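Local structure of membrane-bound lysozyme inhibitor of C-type lysozyme (Pseudomonas aeruginosa, 3F6Z) at residues 43-46 with 52-55; 57-62 with 66-71; 21-26 with 31-36; 9-14 with 39-44; 72-75 with 80-83. The protein specifically inhibits C-type lysozymes, as a lipoprotein of the bacterial outer membrane. All blocks are in the same frame, centred on the assembly; numbering follows the deposited sequence.

Contact 1 (43-46 with 52-55); sequences LAVV and STLV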
# COMPACT_ATOMS: atom_id res chain seq x y z
N LEU B 43 -12.40 2.30 7.06
CA LEU B 43 -11.22 2.28 7.91
C LEU B 43 -11.25 1.18 8.94
O LEU B 43 -12.30 0.60 9.22
CB LEU B 43 -11.07 3.63 8.62
CG LEU B 43 -11.22 4.89 7.77
CD1 LEU B 43 -11.30 6.11 8.69
CD2 LEU B 43 -10.05 5.02 6.80
N ALA B 44 -10.09 0.91 9.51
CA ALA B 44 -9.92 -0.10 10.54
C ALA B 44 -8.88 0.44 11.51
O ALA B 44 -7.74 0.70 11.12
CB ALA B 44 -9.45 -1.41 9.93
N VAL B 45 -9.29 0.62 12.76
CA VAL B 45 -8.39 1.12 13.79
C VAL B 45 -7.84 -0.12 14.48
O VAL B 45 -8.56 -0.85 15.16
CB VAL B 45 -9.16 2.03 14.80
CG1 VAL B 45 -8.19 2.65 15.80
CG2 VAL B 45 -9.90 3.14 14.05
N VAL B 46 -6.55 -0.35 14.29
CA VAL B 46 -5.94 -1.55 14.84
C VAL B 46 -4.77 -1.35 15.76
O VAL B 46 -3.85 -0.59 15.45
CB VAL B 46 -5.44 -2.47 13.70
CG1 VAL B 46 -4.90 -3.76 14.29
CG2 VAL B 46 -6.55 -2.74 12.69
N SER B 52 0.88 0.86 20.35
CA SER B 52 0.72 1.49 19.04
C SER B 52 -0.55 1.02 18.35
O SER B 52 -0.70 -0.16 18.02
CB SER B 52 1.93 1.19 18.17
OG SER B 52 1.87 1.95 16.97
N THR B 53 -1.48 1.95 18.15
CA THR B 53 -2.75 1.68 17.49
C THR B 53 -2.82 2.58 16.27
O THR B 53 -2.73 3.81 16.38
CB THR B 53 -3.93 2.00 18.42
OG1 THR B 53 -3.89 1.10 19.53
CG2 THR B 53 -5.24 1.85 17.70
N LEU B 54 -2.99 1.96 15.11
CA LEU B 54 -3.02 2.68 13.84
C LEU B 54 -4.36 2.75 13.14
O LEU B 54 -5.15 1.82 13.21
CB LEU B 54 -2.02 2.04 12.88
CG LEU B 54 -0.57 1.93 13.34
CD1 LEU B 54 0.27 1.31 12.23
CD2 LEU B 54 -0.02 3.30 13.72
N VAL B 55 -4.59 3.87 12.46
CA VAL B 55 -5.81 4.05 11.69
C VAL B 55 -5.48 3.56 10.29
O VAL B 55 -4.75 4.24 9.55
CB VAL B 55 -6.22 5.55 11.60
CG1 VAL B 55 -7.45 5.70 10.68
CG2 VAL B 55 -6.53 6.11 13.00
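V45 pairs with V55, and V46 with L54, in the antiparallel beta hairpin made by strands 41-49 and 52-59. The two strands are neighbours in the wall of an eight-stranded beta barrel. Their short axes run at 176° to each other and come within 4.6 Å. V46 and L54 are the hydrogen-bonded pair. V46 N donates to L54 O at 2.8 Å, and L54 N donates to V46 O at 2.7 Å. V45 and V55 are the non-hydrogen-bonded pair beside it, and their CA atoms lie 4.4 Å apart. CA-H...O contacts add to these bonds. T53 CA lies 3.2 Å from V46 O, and V45 CA meets L54 O. V46 O therefore receives both an N-H and a CA-H from the facing strand.

The two faces of the hairpin differ. V46 and L54 are on the inner face. There V46 packs on V33, and L54 packs on A69. V45 and V55 are on the outer face, which belongs partly to a subunit interface. V55 packs on N41 of the second subunit, and V55 O is hydrogen-bonded to S57 OG of that subunit. S52 OG is held by D40 of the same neighbour. L43 lies on the outer face too, and its CD1 approaches V55 CG1 at 4.4 Å.

V45 and T53 cross obliquely on this face. Each has one methyl opposite its own backbone N (V45 chi1 -175°), and these two methyls meet, V45 CG1 lying 3.6 Å from T53 CG2.

Contact 2 (57-62 with 66-71); sequences SNVISA and KYAAGQ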
# COMPACT_ATOMS: atom_id res chain seq x y z
N SER B 57 -6.39 2.49 6.36
CA SER B 57 -7.34 2.89 5.33
C SER B 57 -7.48 1.75 4.32
O SER B 57 -6.50 1.13 3.91
CB SER B 57 -6.87 4.16 4.63
OG SER B 57 -7.79 4.54 3.63
N ASN B 58 -8.71 1.47 3.93
CA ASN B 58 -8.99 0.41 2.98
C ASN B 58 -8.36 0.71 1.62
O ASN B 58 -8.54 1.81 1.07
CB ASN B 58 -10.51 0.25 2.85
CG ASN B 58 -10.90 -0.86 1.90
OD1 ASN B 58 -10.60 -2.03 2.12
ND2 ASN B 58 -11.57 -0.48 0.82
N VAL B 59 -7.63 -0.26 1.08
CA VAL B 59 -6.98 -0.11 -0.22
C VAL B 59 -7.49 -1.21 -1.17
O VAL B 59 -7.99 -2.24 -0.74
CB VAL B 59 -5.43 -0.18 -0.11
CG1 VAL B 59 -4.91 1.03 0.65
CG2 VAL B 59 -5.01 -1.47 0.61
N ILE B 60 -7.33 -0.97 -2.47
CA ILE B 60 -7.80 -1.89 -3.49
C ILE B 60 -7.20 -3.29 -3.44
O ILE B 60 -6.00 -3.47 -3.21
CB ILE B 60 -7.58 -1.30 -4.91
CG1 ILE B 60 -8.40 -2.09 -5.95
CG2 ILE B 60 -6.09 -1.33 -5.26
CD1 ILE B 60 -8.55 -1.37 -7.31
N SER B 61 -8.05 -4.29 -3.65
CA SER B 61 -7.62 -5.69 -3.68
C SER B 61 -8.66 -6.46 -4.50
O SER B 61 -9.72 -5.93 -4.83
CB SER B 61 -7.54 -6.27 -2.27
OG SER B 61 -8.83 -6.44 -1.70
N ALA B 62 -8.34 -7.71 -4.82
CA ALA B 62 -9.25 -8.54 -5.59
C ALA B 62 -10.23 -9.21 -4.63
O ALA B 62 -11.43 -9.24 -4.90
CB ALA B 62 -8.48 -9.61 -6.37
N LYS B 66 -8.73 -5.37 2.43
CA LYS B 66 -7.34 -5.03 2.69
C LYS B 66 -7.22 -3.58 3.18
O LYS B 66 -7.80 -2.67 2.59
CB LYS B 66 -6.52 -5.22 1.41
CG LYS B 66 -5.02 -5.01 1.56
CD LYS B 66 -4.33 -5.24 0.23
CE LYS B 66 -2.85 -4.89 0.28
NZ LYS B 66 -2.27 -4.93 -1.09
N TYR B 67 -6.46 -3.39 4.26
CA TYR B 67 -6.26 -2.08 4.87
C TYR B 67 -4.77 -1.80 5.05
O TYR B 67 -3.99 -2.72 5.36
CB TYR B 67 -6.94 -2.01 6.25
CG TYR B 67 -8.43 -2.33 6.27
CD1 TYR B 67 -9.38 -1.31 6.22
CD2 TYR B 67 -8.88 -3.64 6.40
CE1 TYR B 67 -10.76 -1.59 6.31
CE2 TYR B 67 -10.25 -3.94 6.50
CZ TYR B 67 -11.18 -2.90 6.45
OH TYR B 67 -12.53 -3.18 6.57
N ALA B 68 -4.37 -0.54 4.91
CA ALA B 68 -2.96 -0.17 5.03
C ALA B 68 -2.68 0.98 5.99
O ALA B 68 -3.48 1.90 6.13
CB ALA B 68 -2.40 0.16 3.65
N ALA B 69 -1.53 0.91 6.65
CA ALA B 69 -1.08 1.95 7.58
C ALA B 69 0.35 1.64 8.01
O ALA B 69 0.69 0.48 8.27
CB ALA B 69 -2.00 2.02 8.81
N GLY B 70 1.18 2.68 8.08
CA GLY B 70 2.56 2.50 8.48
C GLY B 70 3.23 1.42 7.66
O GLY B 70 3.12 1.42 6.43
N GLN B 71 3.92 0.50 8.31
CA GLN B 71 4.56 -0.60 7.59
C GLN B 71 3.71 -1.86 7.64
O GLN B 71 4.16 -2.94 7.28
CB GLN B 71 5.96 -0.88 8.17
CG GLN B 71 6.25 -0.21 9.51
CD GLN B 71 5.97 -1.11 10.69
OE1 GLN B 71 6.27 -0.77 11.84
NE2 GLN B 71 5.39 -2.27 10.41
O HOH W 1 -9.63 -4.29 -0.10
O HOH W 2 -3.62 -2.42 -2.68
O HOH W 3 -3.97 -5.45 -3.60
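S57 and A68 form an antiparallel hydrogen-bonded pair, and N58 and Y67 a non-hydrogen-bonded pair, where residues 57-59 and 66-69 run at 125° to each other in a strongly twisted beta hairpin of the barrel. S57 N donates to A68 O at 3.0 Å. A68 N returns a bond to S57 O at 2.9 Å. Further on, V59 N donates to K66 O at 2.8 Å. K66 N donates to a water that is hydrogen-bonded to V59 O and S61 OG. S61 OG is also hydrogen-bonded to S63 O. S63 lies in the turn between the segments and is inferred to act directly in lysozyme inhibition.

N58 and Y67 share the inner face of the hairpin. The CB of N58 lies 3.9 Å from CD1 of the Y67 ring. Y67 OH is hydrogen-bonded to a polar side chain of another protein's chain, so this end of the barrel is part of a contact between proteins. S57, V59, K66 and A68 lie on the other face. V59 splits its two methyls there. CG1 packs on A68 CB at 4.0 Å, and CG2 meets K66 CG at 3.7 Å.

K66 is fully stretched. With CG turned away from the backbone N (chi1 -175°), the chain runs past V59 CG2 and S61 CB toward the carbonyl of I60. Two waters join its ammonium group to that carbonyl. Each donates to I60 O and accepts from K66 NZ, and the nearer to the lysine lies 3.1 Å from K66 NZ.

Contact 3 (21-26 with 31-36); sequences VDYKCE and FTVQYL
V21 CG2 meets the Y35 ring at its edge, in the ring plane, 3.8 Å from CE2. V33 CG1 lies over one face of the same ring, toward the rim. The F31 ring has Y23 CB over one face and V33 CG2 at its edge. C25 SG approaches F31 obliquely, 4.4 Å from the ring centroid, as a sulfur-aromatic contact. F31 CG stands between its backbone N and carbonyl carbon (chi1 47°), which brings the ring back over Y23 CB. All these side chains fill the inner face of the hairpin formed by strands 16-25 and 30-38 of the barrel.

V21 and V33 exchange two backbone hydrogen bonds. Y23 N donates to F31 O at 2.9 Å, but the return bond from F31 N is weak. On the outer face T32 OG1 donates to D22 OD1 at 2.7 Å.

The Y23 and Y35 side chains meet at their hydroxyls, where Y35 OH donates to Y23 OH at 2.6 Å. Y35 OH is also hydrogen-bonded to W74 NE1. C25 forms a disulfide with C98. The buried hydroxyls are thus paired within the barrel, and a covalent bond ties this hairpin to strand 96-100.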
# COMPACT_ATOMS: atom_id res chain seq x y z
N VAL B 21 -14.72 -5.46 16.74
CA VAL B 21 -14.55 -6.90 16.66
C VAL B 21 -13.33 -7.35 17.45
O VAL B 21 -12.26 -6.75 17.35
CB VAL B 21 -14.41 -7.36 15.18
CG1 VAL B 21 -14.32 -8.87 15.11
CG2 VAL B 21 -15.60 -6.85 14.36
N ASP B 22 -13.51 -8.40 18.25
CA ASP B 22 -12.41 -8.94 19.05
C ASP B 22 -11.74 -10.06 18.29
O ASP B 22 -12.40 -10.88 17.66
CB ASP B 22 -12.93 -9.47 20.39
CG ASP B 22 -13.85 -8.49 21.09
OD1 ASP B 22 -13.50 -7.30 21.21
OD2 ASP B 22 -14.94 -8.92 21.52
N TYR B 23 -10.41 -10.10 18.35
CA TYR B 23 -9.63 -11.12 17.66
C TYR B 23 -8.63 -11.77 18.60
O TYR B 23 -8.37 -11.28 19.70
CB TYR B 23 -8.81 -10.51 16.51
CG TYR B 23 -9.59 -10.03 15.31
CD1 TYR B 23 -9.73 -10.83 14.17
CD2 TYR B 23 -10.17 -8.76 15.30
CE1 TYR B 23 -10.43 -10.38 13.06
CE2 TYR B 23 -10.88 -8.30 14.20
CZ TYR B 23 -11.01 -9.11 13.08
OH TYR B 23 -11.76 -8.65 12.02
N LYS B 24 -8.06 -12.86 18.11
CA LYS B 24 -7.03 -13.60 18.82
C LYS B 24 -6.16 -14.10 17.69
O LYS B 24 -6.66 -14.72 16.74
CB LYS B 24 -7.60 -14.77 19.61
CG LYS B 24 -6.52 -15.60 20.29
CD LYS B 24 -7.08 -16.49 21.37
CE LYS B 24 -5.97 -17.23 22.09
NZ LYS B 24 -6.50 -17.98 23.27
N CYS B 25 -4.87 -13.83 17.77
CA CYS B 25 -3.95 -14.23 16.73
C CYS B 25 -3.09 -15.41 17.14
O CYS B 25 -3.04 -15.78 18.32
CB CYS B 25 -3.07 -13.05 16.32
SG CYS B 25 -4.03 -11.55 15.92
N GLU B 26 -2.43 -16.00 16.16
CA GLU B 26 -1.57 -17.16 16.35
C GLU B 26 -0.36 -16.95 17.26
O GLU B 26 0.39 -17.90 17.53
CB GLU B 26 -1.09 -17.66 14.99
CG GLU B 26 -0.56 -19.07 15.03
CD GLU B 26 0.21 -19.43 13.79
OE1 GLU B 26 -0.26 -19.10 12.67
OE2 GLU B 26 1.28 -20.05 13.93
N PHE B 31 -6.82 -8.60 20.85
CA PHE B 31 -7.17 -7.19 20.80
C PHE B 31 -8.51 -6.99 20.14
O PHE B 31 -9.16 -7.93 19.72
CB PHE B 31 -6.11 -6.41 20.03
CG PHE B 31 -5.72 -7.05 18.73
CD1 PHE B 31 -4.73 -8.03 18.69
CD2 PHE B 31 -6.37 -6.71 17.55
CE1 PHE B 31 -4.39 -8.66 17.48
CE2 PHE B 31 -6.04 -7.33 16.34
CZ PHE B 31 -5.04 -8.31 16.31
N THR B 32 -8.92 -5.73 20.04
CA THR B 32 -10.19 -5.35 19.44
C THR B 32 -9.96 -4.31 18.37
O THR B 32 -9.18 -3.38 18.55
CB THR B 32 -11.14 -4.76 20.49
OG1 THR B 32 -11.36 -5.72 21.54
CG2 THR B 32 -12.48 -4.39 19.85
N VAL B 33 -10.65 -4.48 17.24
CA VAL B 33 -10.53 -3.56 16.12
C VAL B 33 -11.83 -2.82 15.89
O VAL B 33 -12.92 -3.36 16.10
CB VAL B 33 -10.17 -4.34 14.82
CG1 VAL B 33 -10.27 -3.42 13.60
CG2 VAL B 33 -8.77 -4.92 14.93
N GLN B 34 -11.74 -1.57 15.46
CA GLN B 34 -12.94 -0.81 15.17
C GLN B 34 -13.02 -0.58 13.67
O GLN B 34 -12.09 -0.05 13.06
CB GLN B 34 -12.97 0.54 15.90
CG GLN B 34 -14.29 1.26 15.71
CD GLN B 34 -14.38 2.57 16.46
OE1 GLN B 34 -13.67 3.53 16.15
NE2 GLN B 34 -15.26 2.62 17.45
N TYR B 35 -14.12 -1.00 13.07
CA TYR B 35 -14.31 -0.83 11.64
C TYR B 35 -15.26 0.33 11.40
O TYR B 35 -16.27 0.46 12.08
CB TYR B 35 -14.86 -2.12 11.02
CG TYR B 35 -13.86 -3.25 11.05
CD1 TYR B 35 -12.73 -3.22 10.22
CD2 TYR B 35 -14.00 -4.32 11.93
CE1 TYR B 35 -11.78 -4.23 10.28
CE2 TYR B 35 -13.05 -5.33 12.00
CZ TYR B 35 -11.94 -5.28 11.17
OH TYR B 35 -10.98 -6.26 11.22
N LEU B 36 -14.90 1.18 10.44
CA LEU B 36 -15.73 2.32 10.08
C LEU B 36 -15.92 2.35 8.58
O LEU B 36 -14.96 2.47 7.82
CB LEU B 36 -15.09 3.63 10.55
CG LEU B 36 -14.90 3.82 12.06
CD1 LEU B 36 -13.50 3.35 12.46
CD2 LEU B 36 -15.09 5.28 12.43

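Contact 4 (9-14 with 39-44); sequences ALPGDA and GDNSLA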
# COMPACT_ATOMS: atom_id res chain seq x y z
N ALA B 9 -13.43 14.60 11.09
CA ALA B 9 -14.72 14.56 10.42
C ALA B 9 -14.60 13.72 9.16
O ALA B 9 -13.72 13.96 8.34
CB ALA B 9 -15.17 15.97 10.05
N LEU B 10 -15.46 12.71 9.03
CA LEU B 10 -15.43 11.85 7.85
C LEU B 10 -16.25 12.54 6.76
O LEU B 10 -17.37 12.97 6.99
CB LEU B 10 -16.02 10.48 8.19
CG LEU B 10 -15.32 9.72 9.33
CD1 LEU B 10 -16.05 8.42 9.60
CD2 LEU B 10 -13.87 9.45 8.95
N PRO B 11 -15.69 12.64 5.54
CA PRO B 11 -16.34 13.28 4.39
C PRO B 11 -17.62 12.65 3.86
O PRO B 11 -17.81 11.43 3.91
CB PRO B 11 -15.24 13.29 3.35
CG PRO B 11 -14.53 12.01 3.63
CD PRO B 11 -14.41 12.04 5.14
N GLY B 12 -18.50 13.49 3.33
CA GLY B 12 -19.74 13.01 2.75
C GLY B 12 -20.90 12.86 3.70
O GLY B 12 -20.74 12.89 4.92
N ASP B 13 -22.08 12.66 3.13
CA ASP B 13 -23.31 12.50 3.89
C ASP B 13 -23.77 11.04 3.94
O ASP B 13 -24.87 10.75 4.41
CB ASP B 13 -24.41 13.37 3.28
CG ASP B 13 -24.08 14.85 3.35
OD1 ASP B 13 -24.81 15.66 2.74
OD2 ASP B 13 -23.08 15.21 4.02
N ALA B 14 -22.94 10.13 3.45
CA ALA B 14 -23.29 8.72 3.45
C ALA B 14 -23.46 8.23 4.88
O ALA B 14 -22.87 8.79 5.81
CB ALA B 14 -22.22 7.90 2.74
N GLY B 39 -19.55 5.50 2.93
CA GLY B 39 -19.37 5.85 1.53
C GLY B 39 -18.10 5.26 0.93
O GLY B 39 -17.85 4.06 1.06
N ASP B 40 -17.30 6.10 0.29
CA ASP B 40 -16.06 5.63 -0.33
C ASP B 40 -14.98 5.31 0.69
O ASP B 40 -13.98 4.68 0.36
CB ASP B 40 -15.49 6.67 -1.29
CG ASP B 40 -16.40 6.95 -2.47
OD1 ASP B 40 -17.19 6.05 -2.84
OD2 ASP B 40 -16.32 8.07 -3.02
N ASN B 41 -15.18 5.75 1.92
CA ASN B 41 -14.19 5.50 2.96
C ASN B 41 -14.51 4.30 3.81
O ASN B 41 -15.66 4.07 4.19
CB ASN B 41 -14.02 6.73 3.85
CG ASN B 41 -13.45 7.92 3.11
OD1 ASN B 41 -14.15 8.90 2.84
ND2 ASN B 41 -12.17 7.83 2.75
N SER B 42 -13.47 3.54 4.12
CA SER B 42 -13.59 2.35 4.95
C SER B 42 -12.29 2.29 5.74
O SER B 42 -11.20 2.22 5.16
CB SER B 42 -13.75 1.12 4.06
OG SER B 42 -13.76 -0.06 4.83
N LEU B 43 -12.40 2.30 7.06
CA LEU B 43 -11.22 2.28 7.91
C LEU B 43 -11.25 1.18 8.94
O LEU B 43 -12.30 0.60 9.22
CB LEU B 43 -11.07 3.63 8.62
CG LEU B 43 -11.22 4.89 7.77
CD1 LEU B 43 -11.30 6.11 8.69
CD2 LEU B 43 -10.05 5.02 6.80
N ALA B 44 -10.09 0.91 9.51
CA ALA B 44 -9.92 -0.10 10.54
C ALA B 44 -8.88 0.44 11.51
O ALA B 44 -7.74 0.70 11.12
CB ALA B 44 -9.45 -1.41 9.93
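P11 and N41 set their side chains at about a right angle, at the point where the N-terminal segment passes the start of barrel strand 41-49. The P11 ring meets N41 through CG, which lies by the amide end of that side chain. N41 has CG opposite its carbonyl carbon (chi1 -65°), and this sends the amide out toward the proline. Strand 6-10 is not one of the barrel's eight strands. Instead, A9 and L10 pair antiparallel with a strand of the second subunit, so beta pairing continues into the neighbouring subunit.

L10 and L43 point toward each other and meet through one methyl each, L10 CD2 lying 4.2 Å from L43 CD1. Both are buried. L43 also packs on L8 of the second subunit, which makes this small apolar patch part of the dimer contact.

The backbones stay well apart at this level, with the CA atoms of L10 and N41 8.1 Å from each other. They close up at the other end, where the CA atoms of A14 and G39 are 5.2 Å apart. K38 NZ is hydrogen-bonded to both G12 O and A14 O at this end. G39 turns with a positive phi of 60° and presents only backbone to A14. The A14 methyl points at it, with CB 3.6 Å from G39 N and 3.7 Å from G39 CA.

Contact 5 (72-75 with 80-83); sequences YIWW and EATL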
# COMPACT_ATOMS: atom_id res chain seq x y z
N TYR B 72 2.47 -1.70 8.07
CA TYR B 72 1.54 -2.82 8.21
C TYR B 72 0.43 -2.90 7.17
O TYR B 72 0.05 -1.90 6.55
CB TYR B 72 0.87 -2.77 9.58
CG TYR B 72 1.79 -2.95 10.77
CD1 TYR B 72 2.22 -4.22 11.16
CD2 TYR B 72 2.20 -1.84 11.51
CE1 TYR B 72 3.05 -4.38 12.27
CE2 TYR B 72 3.02 -1.99 12.63
CZ TYR B 72 3.45 -3.26 13.00
OH TYR B 72 4.27 -3.40 14.09
N ILE B 73 -0.08 -4.11 7.02
CA ILE B 73 -1.20 -4.40 6.14
C ILE B 73 -2.11 -5.29 6.99
O ILE B 73 -1.67 -6.28 7.56
CB ILE B 73 -0.79 -5.17 4.86
CG1 ILE B 73 0.06 -4.29 3.94
CG2 ILE B 73 -2.04 -5.64 4.12
CD1 ILE B 73 -0.68 -3.09 3.34
N TRP B 74 -3.37 -4.89 7.11
CA TRP B 74 -4.36 -5.66 7.86
C TRP B 74 -5.36 -6.11 6.79
O TRP B 74 -6.10 -5.30 6.24
CB TRP B 74 -5.03 -4.77 8.91
CG TRP B 74 -6.13 -5.46 9.68
CD1 TRP B 74 -7.47 -5.18 9.63
CD2 TRP B 74 -5.98 -6.49 10.66
NE1 TRP B 74 -8.16 -5.97 10.51
CE2 TRP B 74 -7.27 -6.79 11.16
CE3 TRP B 74 -4.89 -7.20 11.17
CZ2 TRP B 74 -7.50 -7.77 12.14
CZ3 TRP B 74 -5.11 -8.17 12.14
CH2 TRP B 74 -6.41 -8.44 12.62
N TRP B 75 -5.34 -7.40 6.49
CA TRP B 75 -6.20 -7.95 5.44
C TRP B 75 -7.19 -8.97 6.02
O TRP B 75 -6.80 -10.03 6.49
CB TRP B 75 -5.31 -8.62 4.40
CG TRP B 75 -5.87 -8.68 3.01
CD1 TRP B 75 -7.19 -8.68 2.64
CD2 TRP B 75 -5.11 -8.84 1.81
NE1 TRP B 75 -7.29 -8.84 1.28
CE2 TRP B 75 -6.03 -8.94 0.74
CE3 TRP B 75 -3.74 -8.92 1.53
CZ2 TRP B 75 -5.63 -9.12 -0.59
CZ3 TRP B 75 -3.33 -9.09 0.20
CH2 TRP B 75 -4.28 -9.19 -0.84
N GLU B 80 -11.75 -14.19 9.41
CA GLU B 80 -10.30 -14.33 9.48
C GLU B 80 -9.56 -13.04 9.13
O GLU B 80 -10.13 -12.15 8.51
CB GLU B 80 -9.85 -15.46 8.55
CG GLU B 80 -10.37 -16.82 8.97
CD GLU B 80 -10.16 -17.88 7.92
OE1 GLU B 80 -9.01 -18.03 7.45
OE2 GLU B 80 -11.14 -18.57 7.56
N ALA B 81 -8.30 -12.95 9.53
CA ALA B 81 -7.50 -11.77 9.22
C ALA B 81 -6.01 -12.10 9.25
O ALA B 81 -5.59 -13.10 9.83
CB ALA B 81 -7.81 -10.67 10.20
N THR B 82 -5.22 -11.26 8.59
CA THR B 82 -3.78 -11.44 8.56
C THR B 82 -3.11 -10.08 8.73
O THR B 82 -3.47 -9.11 8.04
CB THR B 82 -3.32 -12.05 7.23
OG1 THR B 82 -4.02 -13.27 6.99
CG2 THR B 82 -1.82 -12.34 7.28
N LEU B 83 -2.16 -10.00 9.66
CA LEU B 83 -1.43 -8.75 9.90
C LEU B 83 -0.02 -8.92 9.36
O LEU B 83 0.74 -9.75 9.87
CB LEU B 83 -1.38 -8.43 11.39
CG LEU B 83 -0.58 -7.17 11.74
CD1 LEU B 83 -1.39 -5.92 11.40
CD2 LEU B 83 -0.21 -7.18 13.21
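W75 and T82 satisfy each other's backbone groups as the hydrogen-bonded pair of an antiparallel hairpin. W75 N donates to T82 O at 3.0 Å, almost straight at 176° and in the carbonyl plane. T82 N donates to W75 O at 2.9 Å, bent to 141°. W74 and L83 form the non-hydrogen-bonded pair beside it. L83 CA makes a CA-H...O contact of 3.4 Å to I73 O. The indole N-H groups find partners further off: W74 NE1 is hydrogen-bonded to Y35 OH, and W75 NE1 to S63 O. S63 is inferred to inhibit lysozyme directly. T82 OG1 makes a weak hydrogen bond to a polar side chain of another protein's chain.

W74 CG lies on the far side of CB from its backbone N (chi1 176°), which lays the indole beside strand 80-84. A81 CB sits over the six-membered ring as a CH-pi contact, 3.9 Å from its centroid. L83 CB meets the ring at its edge, 3.7 Å from CE3. L83 CD1 also touches Y72 CD1 at 4.0 Å.

The hairpin extends the barrel on both flanks. Backbone hydrogen bonds link W74 to Y67 of strand 65-69, and A81 to C98 and L83 to V96 of strand 96-100.

In the fold
Contacts 1, 2, 3 and 5 are hairpins of one barrel, and contact 4 attaches the N-terminal segment to its outside. Contacts 1 and 2 share strand 52-59, and contacts 1 and 4 share L43 and A44. Contacts 3 and 5 lie about 10 Å apart between centres and meet inside the barrel through aromatic rings and buried hydroxyls. Contact 1 is aliphatic within and borders the second subunit without. Contact 2 is wetter, with waters at its turn near S63, which is inferred to act in inhibition. Contact 4 is only partly buried, joins its segments by a few side-chain contacts and lacks the paired backbone bonds of the hairpins.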